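Local coordinates for protein HTH-type transcriptional regulator TreR (Bacillus subtilis, PDB 2OGG) that represses transcription of the trePA operon and binds trehalose-6-phosphate, the chain described here being its effector-binding UTRA domain, at residues Trp38-Ser43 / Asn73-Tyr78; Val116-Tyr121 / Asp140-Val145; Glu77-Glu82 / Ser128-Thr133; Gln28-Leu33 / Tyr121-Asp126. All coordinates share one frame; numbering follows the deposited sequence.

Interaction 1: Trp38-Ser43 / Asn73-Tyr78; sequences WEVIRS and NSIYEY. With SO4 (sulfate ion), chain C.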
# COMPACT_ATOMS: atom_id res chain seq x y z
N TRP A 38 8.21 -12.17 -24.77
CA TRP A 38 6.99 -11.90 -25.51
C TRP A 38 6.89 -10.39 -25.55
O TRP A 38 7.28 -9.74 -24.58
CB TRP A 38 5.81 -12.42 -24.70
CG TRP A 38 5.66 -13.89 -24.69
CD1 TRP A 38 5.73 -14.71 -23.60
CD2 TRP A 38 5.23 -14.71 -25.78
NE1 TRP A 38 5.37 -16.01 -23.95
CE2 TRP A 38 5.00 -16.01 -25.27
CE3 TRP A 38 4.84 -14.44 -27.10
CZ2 TRP A 38 4.49 -17.04 -26.04
CZ3 TRP A 38 4.32 -15.47 -27.87
CH2 TRP A 38 4.17 -16.75 -27.35
N GLU A 39 6.58 -9.83 -26.72
CA GLU A 39 6.27 -8.40 -26.82
C GLU A 39 4.84 -8.21 -27.31
O GLU A 39 4.45 -8.81 -28.31
CB GLU A 39 7.22 -7.71 -27.77
CG GLU A 39 6.62 -6.46 -28.42
CD GLU A 39 7.64 -5.63 -29.22
OE1 GLU A 39 8.14 -6.14 -30.26
OE2 GLU A 39 7.98 -4.50 -28.80
N VAL A 40 4.04 -7.44 -26.59
CA VAL A 40 2.69 -7.13 -27.08
C VAL A 40 2.48 -5.62 -27.08
O VAL A 40 2.77 -4.94 -26.08
CB VAL A 40 1.62 -7.74 -26.18
CG1 VAL A 40 0.22 -7.56 -26.80
CG2 VAL A 40 1.92 -9.21 -25.89
N ILE A 41 2.15 -5.08 -28.24
CA ILE A 41 1.87 -3.66 -28.32
C ILE A 41 0.43 -3.43 -28.76
O ILE A 41 0.01 -3.86 -29.84
CB ILE A 41 2.88 -2.95 -29.22
CG1 ILE A 41 4.27 -2.95 -28.57
CG2 ILE A 41 2.45 -1.53 -29.54
CD1 ILE A 41 5.34 -2.45 -29.50
N ARG A 42 -0.32 -2.74 -27.92
CA ARG A 42 -1.76 -2.54 -28.16
C ARG A 42 -2.13 -1.09 -28.04
O ARG A 42 -1.59 -0.38 -27.19
CB ARG A 42 -2.56 -3.29 -27.10
CG ARG A 42 -2.44 -4.76 -27.23
CD ARG A 42 -3.09 -5.51 -26.08
NE ARG A 42 -2.36 -5.37 -24.82
CZ ARG A 42 -2.91 -5.67 -23.64
NH1 ARG A 42 -4.21 -5.96 -23.57
NH2 ARG A 42 -2.23 -5.46 -22.52
N SER A 43 -3.24 -0.73 -28.66
CA SER A 43 -3.80 0.59 -28.45
C SER A 43 -5.22 0.40 -27.97
O SER A 43 -5.81 -0.64 -28.24
CB SER A 43 -3.80 1.41 -29.76
OG SER A 43 -4.88 1.07 -30.60
N ASN A 73 -8.03 -9.43 -24.85
CA ASN A 73 -8.79 -9.50 -23.62
C ASN A 73 -7.95 -8.92 -22.46
O ASN A 73 -7.53 -7.78 -22.54
CB ASN A 73 -9.33 -10.92 -23.42
CG ASN A 73 -10.45 -11.26 -24.43
OD1 ASN A 73 -11.58 -10.78 -24.32
ND2 ASN A 73 -10.11 -12.02 -25.47
N SER A 74 -7.52 -9.73 -21.51
CA SER A 74 -6.67 -9.15 -20.47
C SER A 74 -5.41 -9.94 -20.29
O SER A 74 -5.46 -11.15 -20.07
CB SER A 74 -7.39 -9.06 -19.13
OG SER A 74 -6.46 -8.85 -18.09
N ILE A 75 -4.28 -9.28 -20.44
CA ILE A 75 -3.01 -9.93 -20.16
C ILE A 75 -2.80 -10.04 -18.65
O ILE A 75 -2.22 -11.01 -18.16
CB ILE A 75 -1.88 -9.14 -20.73
CG1 ILE A 75 -2.04 -9.07 -22.24
CG2 ILE A 75 -0.54 -9.75 -20.29
CD1 ILE A 75 -0.78 -8.56 -23.00
N TYR A 76 -3.32 -9.07 -17.91
CA TYR A 76 -3.19 -9.12 -16.47
C TYR A 76 -3.91 -10.36 -15.91
O TYR A 76 -3.29 -11.20 -15.25
CB TYR A 76 -3.75 -7.85 -15.84
CG TYR A 76 -3.96 -7.96 -14.36
CD1 TYR A 76 -2.94 -7.63 -13.48
CD2 TYR A 76 -5.22 -8.26 -13.83
CE1 TYR A 76 -3.13 -7.68 -12.11
CE2 TYR A 76 -5.43 -8.26 -12.46
CZ TYR A 76 -4.36 -8.04 -11.61
OH TYR A 76 -4.53 -8.04 -10.26
N GLU A 77 -5.17 -10.54 -16.27
CA GLU A 77 -5.94 -11.68 -15.79
C GLU A 77 -5.29 -12.99 -16.21
O GLU A 77 -5.11 -13.89 -15.38
CB GLU A 77 -7.40 -11.59 -16.24
CG GLU A 77 -8.18 -10.53 -15.50
CD GLU A 77 -9.59 -10.37 -16.01
OE1 GLU A 77 -9.84 -10.86 -17.12
OE2 GLU A 77 -10.45 -9.80 -15.28
N TYR A 78 -4.74 -13.03 -17.41
CA TYR A 78 -4.11 -14.25 -17.87
C TYR A 78 -2.91 -14.60 -17.05
O TYR A 78 -2.61 -15.78 -16.82
CB TYR A 78 -3.71 -14.15 -19.31
CG TYR A 78 -3.03 -15.39 -19.78
CD1 TYR A 78 -3.74 -16.57 -19.99
CD2 TYR A 78 -1.67 -15.37 -20.10
CE1 TYR A 78 -3.10 -17.71 -20.51
CE2 TYR A 78 -1.02 -16.51 -20.55
CZ TYR A 78 -1.73 -17.68 -20.73
OH TYR A 78 -1.05 -18.78 -21.18
S SO4 C . -4.47 -5.89 -19.55
O1 SO4 C . -3.14 -5.68 -19.01
O2 SO4 C . -5.28 -6.70 -18.65
O3 SO4 C . -5.21 -4.64 -19.68
O4 SO4 C . -4.29 -6.56 -20.82
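Arg42 and Ile75 meet at a sulfate site shared by the N-terminal end of helix 75-83 and strand 37-46 of the UTRA sheet. The sulfate probably comes from the crystallisation liquor. It lies where a helix start could receive the phosphate of trehalose-6-phosphate, but that role is inferred. Arg42 turns its guanidinium edge to the ion. Arg42 NH1 and Arg42 NH2 both donate to sulfate O4, at 2.8 Å and 2.9 Å, and the sulphur lies in the guanidinium plane. Ile75 N reaches the same O4 at 2.7 Å, so three donors grip one oxygen. Arg44 also binds the ion. Ile75 CD1 covers one guanidinium face, 3.4 Å above its plane and offset toward the rim. The Arg42 chain bends at chi3 (-71°), which helps bring that edge to the ion. A salt bridge from NH2 to Asp56 gives the group a second hold. On the same branch of the isoleucine, Val40 and Ile75 reach toward each other tip to tip, with Val40 CG2 4.0 Å from Ile75 CD1. Ser74 is the N-cap. Its OG accepts from Glu77 N in a nearly straight bond and donates to sulfate O2 at a short 2.5 Å. The positive end of the helix dipole would favour the anion here. Tyr76 N also gives its hydrogen to sulfate O2, at 3.2 Å.

Interaction 2: Val116-Tyr121 / Asp140-Val145; sequences VVVRNY and DKFRFV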
# COMPACT_ATOMS: atom_id res chain seq x y z
N VAL A 116 1.32 11.02 -20.77
CA VAL A 116 1.59 10.54 -19.44
C VAL A 116 2.01 9.06 -19.59
O VAL A 116 1.41 8.34 -20.38
CB VAL A 116 0.37 10.71 -18.51
CG1 VAL A 116 0.64 10.07 -17.11
CG2 VAL A 116 0.05 12.15 -18.34
N VAL A 117 3.22 8.75 -19.12
CA VAL A 117 3.77 7.40 -19.27
C VAL A 117 3.89 6.66 -17.95
O VAL A 117 4.65 7.06 -17.07
CB VAL A 117 5.15 7.38 -19.95
CG1 VAL A 117 5.63 5.94 -20.08
CG2 VAL A 117 5.10 8.05 -21.31
N VAL A 118 3.08 5.62 -17.80
CA VAL A 118 3.14 4.76 -16.62
C VAL A 118 3.97 3.52 -16.89
O VAL A 118 3.70 2.75 -17.83
CB VAL A 118 1.74 4.33 -16.16
CG1 VAL A 118 1.85 3.51 -14.89
CG2 VAL A 118 0.85 5.58 -15.95
N ARG A 119 5.05 3.38 -16.13
CA ARG A 119 5.91 2.20 -16.23
C ARG A 119 5.80 1.36 -14.99
O ARG A 119 6.02 1.85 -13.88
CB ARG A 119 7.35 2.60 -16.42
CG ARG A 119 7.65 3.04 -17.83
CD ARG A 119 9.10 3.42 -17.95
NE ARG A 119 9.45 3.86 -19.29
CZ ARG A 119 9.47 5.13 -19.68
NH1 ARG A 119 9.00 6.10 -18.90
NH2 ARG A 119 9.79 5.39 -20.92
N ASN A 120 5.74 0.06 -15.19
CA ASN A 120 5.45 -0.85 -14.12
C ASN A 120 6.34 -2.09 -14.25
O ASN A 120 6.48 -2.65 -15.33
CB ASN A 120 3.98 -1.22 -14.22
CG ASN A 120 3.49 -1.96 -13.05
OD1 ASN A 120 3.95 -1.75 -11.93
ND2 ASN A 120 2.43 -2.71 -13.25
N TYR A 121 7.06 -2.41 -13.19
CA TYR A 121 7.98 -3.53 -13.16
C TYR A 121 7.49 -4.56 -12.15
O TYR A 121 7.39 -4.27 -10.97
CB TYR A 121 9.35 -3.02 -12.74
CG TYR A 121 9.86 -1.93 -13.64
CD1 TYR A 121 10.79 -2.20 -14.65
CD2 TYR A 121 9.44 -0.61 -13.47
CE1 TYR A 121 11.23 -1.20 -15.50
CE2 TYR A 121 9.95 0.42 -14.26
CZ TYR A 121 10.79 0.10 -15.32
OH TYR A 121 11.31 1.10 -16.12
N ASP A 140 -5.31 14.20 -21.61
CA ASP A 140 -6.69 14.27 -21.13
C ASP A 140 -7.28 12.92 -20.70
O ASP A 140 -8.40 12.85 -20.25
CB ASP A 140 -7.60 14.92 -22.17
CG ASP A 140 -7.74 14.08 -23.44
OD1 ASP A 140 -6.72 13.53 -23.92
OD2 ASP A 140 -8.88 13.95 -23.93
N LYS A 141 -6.57 11.82 -20.97
CA LYS A 141 -7.13 10.48 -20.75
C LYS A 141 -6.34 9.74 -19.67
O LYS A 141 -6.07 8.54 -19.79
CB LYS A 141 -7.12 9.67 -22.05
CG LYS A 141 -8.09 10.18 -23.11
CD LYS A 141 -9.51 10.15 -22.60
CE LYS A 141 -10.44 10.88 -23.55
NZ LYS A 141 -11.85 10.49 -23.29
N PHE A 142 -5.80 10.49 -18.74
CA PHE A 142 -5.01 9.90 -17.70
C PHE A 142 -5.62 10.26 -16.37
O PHE A 142 -6.01 11.41 -16.17
CB PHE A 142 -3.58 10.40 -17.76
CG PHE A 142 -2.73 9.86 -16.68
CD1 PHE A 142 -2.41 8.52 -16.68
CD2 PHE A 142 -2.51 10.59 -15.52
CE1 PHE A 142 -1.73 7.95 -15.59
CE2 PHE A 142 -1.90 10.02 -14.41
CZ PHE A 142 -1.50 8.71 -14.45
N ARG A 143 -5.91 9.25 -15.55
CA ARG A 143 -6.34 9.48 -14.19
C ARG A 143 -5.85 8.34 -13.33
O ARG A 143 -5.99 7.20 -13.72
CB ARG A 143 -7.85 9.59 -14.09
CG ARG A 143 -8.40 9.74 -12.67
CD ARG A 143 -9.91 10.03 -12.69
NE ARG A 143 -10.49 10.08 -11.35
CZ ARG A 143 -11.03 9.03 -10.71
NH1 ARG A 143 -11.08 7.83 -11.29
NH2 ARG A 143 -11.51 9.18 -9.49
N PHE A 144 -5.08 8.64 -12.30
CA PHE A 144 -4.53 7.62 -11.44
C PHE A 144 -4.96 7.87 -10.01
O PHE A 144 -4.84 9.00 -9.52
CB PHE A 144 -3.03 7.63 -11.53
CG PHE A 144 -2.36 6.75 -10.54
CD1 PHE A 144 -1.88 5.50 -10.93
CD2 PHE A 144 -2.13 7.18 -9.25
CE1 PHE A 144 -1.22 4.69 -10.02
CE2 PHE A 144 -1.39 6.42 -8.37
CZ PHE A 144 -0.97 5.15 -8.74
N VAL A 145 -5.63 6.88 -9.42
CA VAL A 145 -6.07 6.94 -8.05
C VAL A 145 -5.33 5.94 -7.18
O VAL A 145 -4.87 4.92 -7.67
CB VAL A 145 -7.55 6.63 -7.96
CG1 VAL A 145 -8.06 6.91 -6.54
CG2 VAL A 145 -8.29 7.49 -8.94
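Val116 and Phe142 lie where the backbones come nearest, with their CA atoms 6.9 Å apart, and the chains then diverge to 9.7 Å between the CA atoms of Val118 and Phe144. Segment 116-121 belongs to strand 114-124 of the antiparallel UTRA sheet. Segment 140-145 leads into the short strand 143-146, which is not part of that sheet within this chain. The contact therefore joins a sheet face to the arm that leaves it, and it is made by side chains. Phe142 is the central group. Its CG is anti to the backbone N (chi1 178°), and this carries the ring to the two valines, with one face on Val116. Val116 CG1 lies almost on the ring normal, 3.3 Å from the centroid of the Phe142 ring and 7° off it, in a close CH-pi contact. All six ring carbons are near this one methyl. The side chains of Val116 and Phe142 cross at about a right angle, and one methyl sits over the ring centre. The edge-to-face partner of the same ring is His137, on the neighbouring strand 129-138. Beyond Phe142 the arm reaches a partner: Arg143, Phe144 and Val145 pair in antiparallel fashion with a strand of the fourth subunit, and Arg143 forms a salt bridge with Glu93 of that subunit. Phe142 also packs on Ile94 of the fourth subunit, so its ring belongs to both the chain's own core and the interface. Val118 comes to the ring obliquely, with its CG2 methyl 3.5 Å from Phe142 CE1.

Interaction 3: Glu77-Glu82 / Ser128-Thr133; sequences EYIEGE and SLFQYT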
# COMPACT_ATOMS: atom_id res chain seq x y z
N GLU A 77 -5.17 -10.54 -16.27
CA GLU A 77 -5.94 -11.68 -15.79
C GLU A 77 -5.29 -12.99 -16.21
O GLU A 77 -5.11 -13.89 -15.38
CB GLU A 77 -7.40 -11.59 -16.24
CG GLU A 77 -8.18 -10.53 -15.50
CD GLU A 77 -9.59 -10.37 -16.01
OE1 GLU A 77 -9.84 -10.86 -17.12
OE2 GLU A 77 -10.45 -9.80 -15.28
N TYR A 78 -4.74 -13.03 -17.41
CA TYR A 78 -4.11 -14.25 -17.87
C TYR A 78 -2.91 -14.60 -17.05
O TYR A 78 -2.61 -15.78 -16.82
CB TYR A 78 -3.71 -14.15 -19.31
CG TYR A 78 -3.03 -15.39 -19.78
CD1 TYR A 78 -3.74 -16.57 -19.99
CD2 TYR A 78 -1.67 -15.37 -20.10
CE1 TYR A 78 -3.10 -17.71 -20.51
CE2 TYR A 78 -1.02 -16.51 -20.55
CZ TYR A 78 -1.73 -17.68 -20.73
OH TYR A 78 -1.05 -18.78 -21.18
N ILE A 79 -2.06 -13.60 -16.87
CA ILE A 79 -0.84 -13.75 -16.08
C ILE A 79 -1.09 -14.09 -14.62
O ILE A 79 -0.54 -15.05 -14.12
CB ILE A 79 0.03 -12.51 -16.21
CG1 ILE A 79 0.57 -12.48 -17.64
CG2 ILE A 79 1.15 -12.54 -15.22
CD1 ILE A 79 1.67 -11.51 -17.86
N GLU A 80 -2.01 -13.39 -13.98
CA GLU A 80 -2.41 -13.74 -12.63
C GLU A 80 -2.95 -15.17 -12.57
O GLU A 80 -2.69 -15.91 -11.61
CB GLU A 80 -3.46 -12.78 -12.13
CG GLU A 80 -2.94 -11.38 -11.86
CD GLU A 80 -1.97 -11.34 -10.70
OE1 GLU A 80 -2.36 -11.77 -9.59
OE2 GLU A 80 -0.81 -10.91 -10.91
N GLY A 81 -3.62 -15.59 -13.63
CA GLY A 81 -4.22 -16.92 -13.63
C GLY A 81 -3.17 -18.01 -13.62
O GLY A 81 -3.36 -19.05 -12.99
N GLU A 82 -2.04 -17.75 -14.30
CA GLU A 82 -0.98 -18.75 -14.50
C GLU A 82 -0.01 -18.74 -13.36
O GLU A 82 0.49 -19.77 -12.98
CB GLU A 82 -0.19 -18.51 -15.80
CG GLU A 82 -1.01 -18.66 -17.07
CD GLU A 82 -1.69 -20.02 -17.17
OE1 GLU A 82 -0.95 -21.03 -17.20
OE2 GLU A 82 -2.94 -20.09 -17.24
N SER A 128 13.17 -12.10 -8.96
CA SER A 128 13.50 -11.71 -10.33
C SER A 128 12.46 -10.79 -10.98
O SER A 128 11.29 -10.81 -10.64
CB SER A 128 13.69 -12.96 -11.17
OG SER A 128 12.68 -13.90 -10.83
N LEU A 129 12.96 -9.85 -11.77
CA LEU A 129 12.14 -8.96 -12.57
C LEU A 129 11.60 -9.84 -13.66
O LEU A 129 12.35 -10.44 -14.39
CB LEU A 129 13.01 -7.87 -13.19
CG LEU A 129 12.33 -6.88 -14.15
CD1 LEU A 129 10.97 -6.48 -13.65
CD2 LEU A 129 13.21 -5.64 -14.34
N PHE A 130 10.29 -9.95 -13.74
CA PHE A 130 9.68 -10.90 -14.66
C PHE A 130 8.89 -10.23 -15.78
O PHE A 130 8.73 -10.81 -16.85
CB PHE A 130 8.78 -11.83 -13.86
CG PHE A 130 7.53 -12.22 -14.57
CD1 PHE A 130 7.55 -13.20 -15.56
CD2 PHE A 130 6.34 -11.63 -14.23
CE1 PHE A 130 6.40 -13.53 -16.26
CE2 PHE A 130 5.17 -12.00 -14.89
CZ PHE A 130 5.21 -12.94 -15.92
N GLN A 131 8.34 -9.04 -15.53
CA GLN A 131 7.53 -8.32 -16.52
C GLN A 131 7.76 -6.81 -16.55
O GLN A 131 8.02 -6.18 -15.53
CB GLN A 131 6.06 -8.56 -16.24
CG GLN A 131 5.13 -7.69 -17.07
CD GLN A 131 3.70 -8.04 -16.79
OE1 GLN A 131 3.43 -8.86 -15.91
NE2 GLN A 131 2.80 -7.58 -17.66
N TYR A 132 7.62 -6.21 -17.73
CA TYR A 132 7.73 -4.77 -17.83
C TYR A 132 6.62 -4.21 -18.71
O TYR A 132 6.41 -4.68 -19.82
CB TYR A 132 9.10 -4.36 -18.33
CG TYR A 132 9.14 -2.95 -18.91
CD1 TYR A 132 9.30 -1.83 -18.11
CD2 TYR A 132 9.10 -2.75 -20.27
CE1 TYR A 132 9.26 -0.54 -18.64
CE2 TYR A 132 9.12 -1.46 -20.83
CZ TYR A 132 9.17 -0.37 -20.02
OH TYR A 132 9.24 0.91 -20.59
N THR A 133 5.89 -3.22 -18.19
CA THR A 133 4.79 -2.60 -18.91
C THR A 133 5.01 -1.10 -19.03
O THR A 133 5.61 -0.48 -18.16
CB THR A 133 3.48 -2.89 -18.19
OG1 THR A 133 3.37 -4.30 -17.98
CG2 THR A 133 2.27 -2.43 -19.00
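The Phe130 ring meets Ile79 at its edge. Ile79 CG2 lies near the ring plane, 4.1 Å from Phe130 CE2 and equally far from CZ, so the methyl faces the far rim of the ring and not its pi surface. The second flat group is the Gln131 amide. Ile79 CD1 comes obliquely to the outer end of this amide, 3.7 Å from Gln131 OE1, with NE2 a little farther off. One isoleucine thus serves both groups with different branches. Its CG2 is anti to the backbone N and goes to the phenylalanine, and the longer CG1-CD1 arm goes to the glutamine. Both partners come from the opposite direction to Ile79. Helix 75-83 packs here on strand 129-138 of the antiparallel UTRA sheet. Two successive residues of one strand can both turn toward the helix because of a classic beta bulge: Phe130 and Gln131 both stand opposite Val122 on strand 114-124. Phe130 has the helix-like psi (-29°) that goes with the first position of a classic bulge. Gln131 CG is anti to its own N, and the chain stays extended beyond it, which carries the amide out to the helix. All three touching residues are buried. The buried amide is not left to the isoleucine alone, for Gln131 NE2 donates to Asp56 OD1 on strand 49-59. Phe58 of that strand touches both Phe130 and Gln131.

Interaction 4: Gln28-Leu33 / Tyr121-Asp126; sequences QLRANL and YVFLED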
# COMPACT_ATOMS: atom_id res chain seq x y z
N GLN A 28 15.36 -2.63 -19.59
CA GLN A 28 14.08 -2.49 -18.87
C GLN A 28 13.66 -3.75 -18.14
O GLN A 28 13.13 -3.69 -17.03
CB GLN A 28 12.95 -2.06 -19.82
CG GLN A 28 13.03 -0.62 -20.31
CD GLN A 28 12.95 0.42 -19.20
OE1 GLN A 28 13.28 0.15 -18.05
NE2 GLN A 28 12.61 1.65 -19.57
N LEU A 29 13.94 -4.91 -18.72
CA LEU A 29 13.46 -6.18 -18.19
C LEU A 29 14.57 -7.02 -17.58
O LEU A 29 14.33 -8.14 -17.16
CB LEU A 29 12.80 -6.96 -19.32
CG LEU A 29 11.74 -7.99 -19.04
CD1 LEU A 29 10.69 -7.45 -18.10
CD2 LEU A 29 11.13 -8.39 -20.35
N ARG A 30 15.76 -6.45 -17.47
CA ARG A 30 16.96 -7.18 -17.06
C ARG A 30 17.05 -8.55 -17.71
O ARG A 30 17.25 -9.56 -17.04
CB ARG A 30 17.04 -7.30 -15.55
CG ARG A 30 17.56 -6.06 -14.83
CD ARG A 30 17.11 -6.11 -13.36
NE ARG A 30 17.43 -4.87 -12.65
CZ ARG A 30 16.83 -4.48 -11.52
NH1 ARG A 30 15.87 -5.21 -10.98
NH2 ARG A 30 17.18 -3.33 -10.96
N ALA A 31 16.87 -8.59 -19.03
CA ALA A 31 16.95 -9.83 -19.81
C ALA A 31 18.27 -9.92 -20.60
O ALA A 31 18.74 -8.90 -21.11
CB ALA A 31 15.79 -9.89 -20.79
N ASN A 32 18.73 -11.15 -20.84
CA ASN A 32 19.89 -11.41 -21.71
C ASN A 32 19.52 -11.61 -23.19
O ASN A 32 18.35 -11.86 -23.56
CB ASN A 32 20.62 -12.69 -21.28
CG ASN A 32 20.95 -12.73 -19.80
OD1 ASN A 32 21.39 -11.74 -19.22
ND2 ASN A 32 20.89 -13.93 -19.22
N LEU A 33 20.58 -11.71 -23.99
CA LEU A 33 20.51 -12.16 -25.36
C LEU A 33 19.69 -13.43 -25.62
O LEU A 33 18.87 -13.48 -26.52
CB LEU A 33 20.22 -11.03 -26.32
CG LEU A 33 20.87 -11.07 -27.70
CD1 LEU A 33 20.06 -10.19 -28.64
CD2 LEU A 33 22.32 -10.60 -27.59
N TYR A 121 7.06 -2.41 -13.19
CA TYR A 121 7.98 -3.53 -13.16
C TYR A 121 7.49 -4.56 -12.15
O TYR A 121 7.39 -4.27 -10.97
CB TYR A 121 9.35 -3.02 -12.74
CG TYR A 121 9.86 -1.93 -13.64
CD1 TYR A 121 10.79 -2.20 -14.65
CD2 TYR A 121 9.44 -0.61 -13.47
CE1 TYR A 121 11.23 -1.20 -15.50
CE2 TYR A 121 9.95 0.42 -14.26
CZ TYR A 121 10.79 0.10 -15.32
OH TYR A 121 11.31 1.10 -16.12
N VAL A 122 7.19 -5.77 -12.62
CA VAL A 122 6.60 -6.80 -11.76
C VAL A 122 7.64 -7.87 -11.43
O VAL A 122 8.46 -8.20 -12.28
CB VAL A 122 5.40 -7.42 -12.46
CG1 VAL A 122 4.54 -8.22 -11.51
CG2 VAL A 122 4.60 -6.34 -13.11
N PHE A 123 7.80 -8.16 -10.14
CA PHE A 123 8.83 -9.08 -9.65
C PHE A 123 8.19 -10.35 -9.05
O PHE A 123 7.03 -10.34 -8.61
CB PHE A 123 9.63 -8.40 -8.54
CG PHE A 123 10.46 -7.24 -9.00
CD1 PHE A 123 11.84 -7.40 -9.17
CD2 PHE A 123 9.90 -5.97 -9.13
CE1 PHE A 123 12.64 -6.30 -9.56
CE2 PHE A 123 10.67 -4.88 -9.53
CZ PHE A 123 12.05 -5.04 -9.71
N LEU A 124 8.95 -11.45 -9.01
CA LEU A 124 8.42 -12.70 -8.47
C LEU A 124 8.84 -12.92 -7.02
O LEU A 124 9.75 -12.26 -6.51
CB LEU A 124 8.85 -13.89 -9.32
CG LEU A 124 8.71 -13.75 -10.84
CD1 LEU A 124 9.43 -14.91 -11.52
CD2 LEU A 124 7.25 -13.75 -11.23
N GLU A 125 8.24 -13.92 -6.39
CA GLU A 125 8.59 -14.26 -5.03
C GLU A 125 10.08 -14.57 -4.91
O GLU A 125 10.71 -14.22 -3.92
CB GLU A 125 7.74 -15.43 -4.55
CG GLU A 125 7.20 -15.24 -3.14
CD GLU A 125 5.71 -15.56 -3.05
OE1 GLU A 125 5.36 -16.76 -3.08
OE2 GLU A 125 4.90 -14.61 -2.99
N ASP A 126 10.67 -15.10 -5.98
CA ASP A 126 12.09 -15.49 -5.94
C ASP A 126 13.03 -14.29 -6.16
O ASP A 126 14.26 -14.46 -6.14
CB ASP A 126 12.37 -16.61 -6.95
CG ASP A 126 12.87 -16.09 -8.28
OD1 ASP A 126 13.93 -15.45 -8.30
OD2 ASP A 126 12.31 -16.47 -9.32
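Gln28 and Tyr121 join the end of helix 23-29 to strand 114-124 of the UTRA sheet through their side-chain ends. The amide plane of Gln28 and the phenol ring are turned 49° apart. Tyr121 OH donates to Gln28 OE1 at 2.9 Å. The hydroxyl stands above the carbonyl plane, 42° out of it, and the C=O...donor angle is 112°, so the bond does not follow a lone pair. The Gln28 chain bends at chi2, and this brings OE1 round to the hydroxyl. The backbone oxygen Gln28 O lies in the plane of the tyrosine ring at its edge, 3.5 Å from Tyr121 CE1. One glutamine therefore meets one ring edge with two oxygens. Arg30, which leaves the helix with positive phi, extends from CG to NE toward Phe123. Its NH1 lies in the plane of that ring at the edge, 3.7 Å from Phe123 CE1. The Phe123 ring itself stacks with Tyr89. A glycerol binds nearby at Leu29 O. The one hydrogen bond of this surface contact is given by the Tyr121 hydroxyl. The Arg30 charge meets the rim of Phe123 and not its face, so a cation-pi gain is not expected.

How the interactions relate
Interactions 1 and 3 use successive turns of helix 75-83, through Ile75 and Ile79, and their segments share Glu77 and Tyr78; their centres are 10 Å apart. Asp56 connects them: one carboxylate oxygen meets Arg42 at the sulfate site, and the other takes Gln131 NE2. Interactions 2, 3 and 4 share the pairing of strands 114-124 and 129-138, where Asn120 O and Thr133 N are 3.0 Å apart, probably hydrogen-bonded. Interactions 2 and 4 have centres about 21 Å apart. Tyr121 lies in segments of both, though it takes part only in interaction 4; Tyr121 CE1 lies 3.3 Å from Tyr132 CD1 of interaction 3. Interaction 2 is the one on the arm to the fourth subunit, its centre about 16 Å from that of interaction 1.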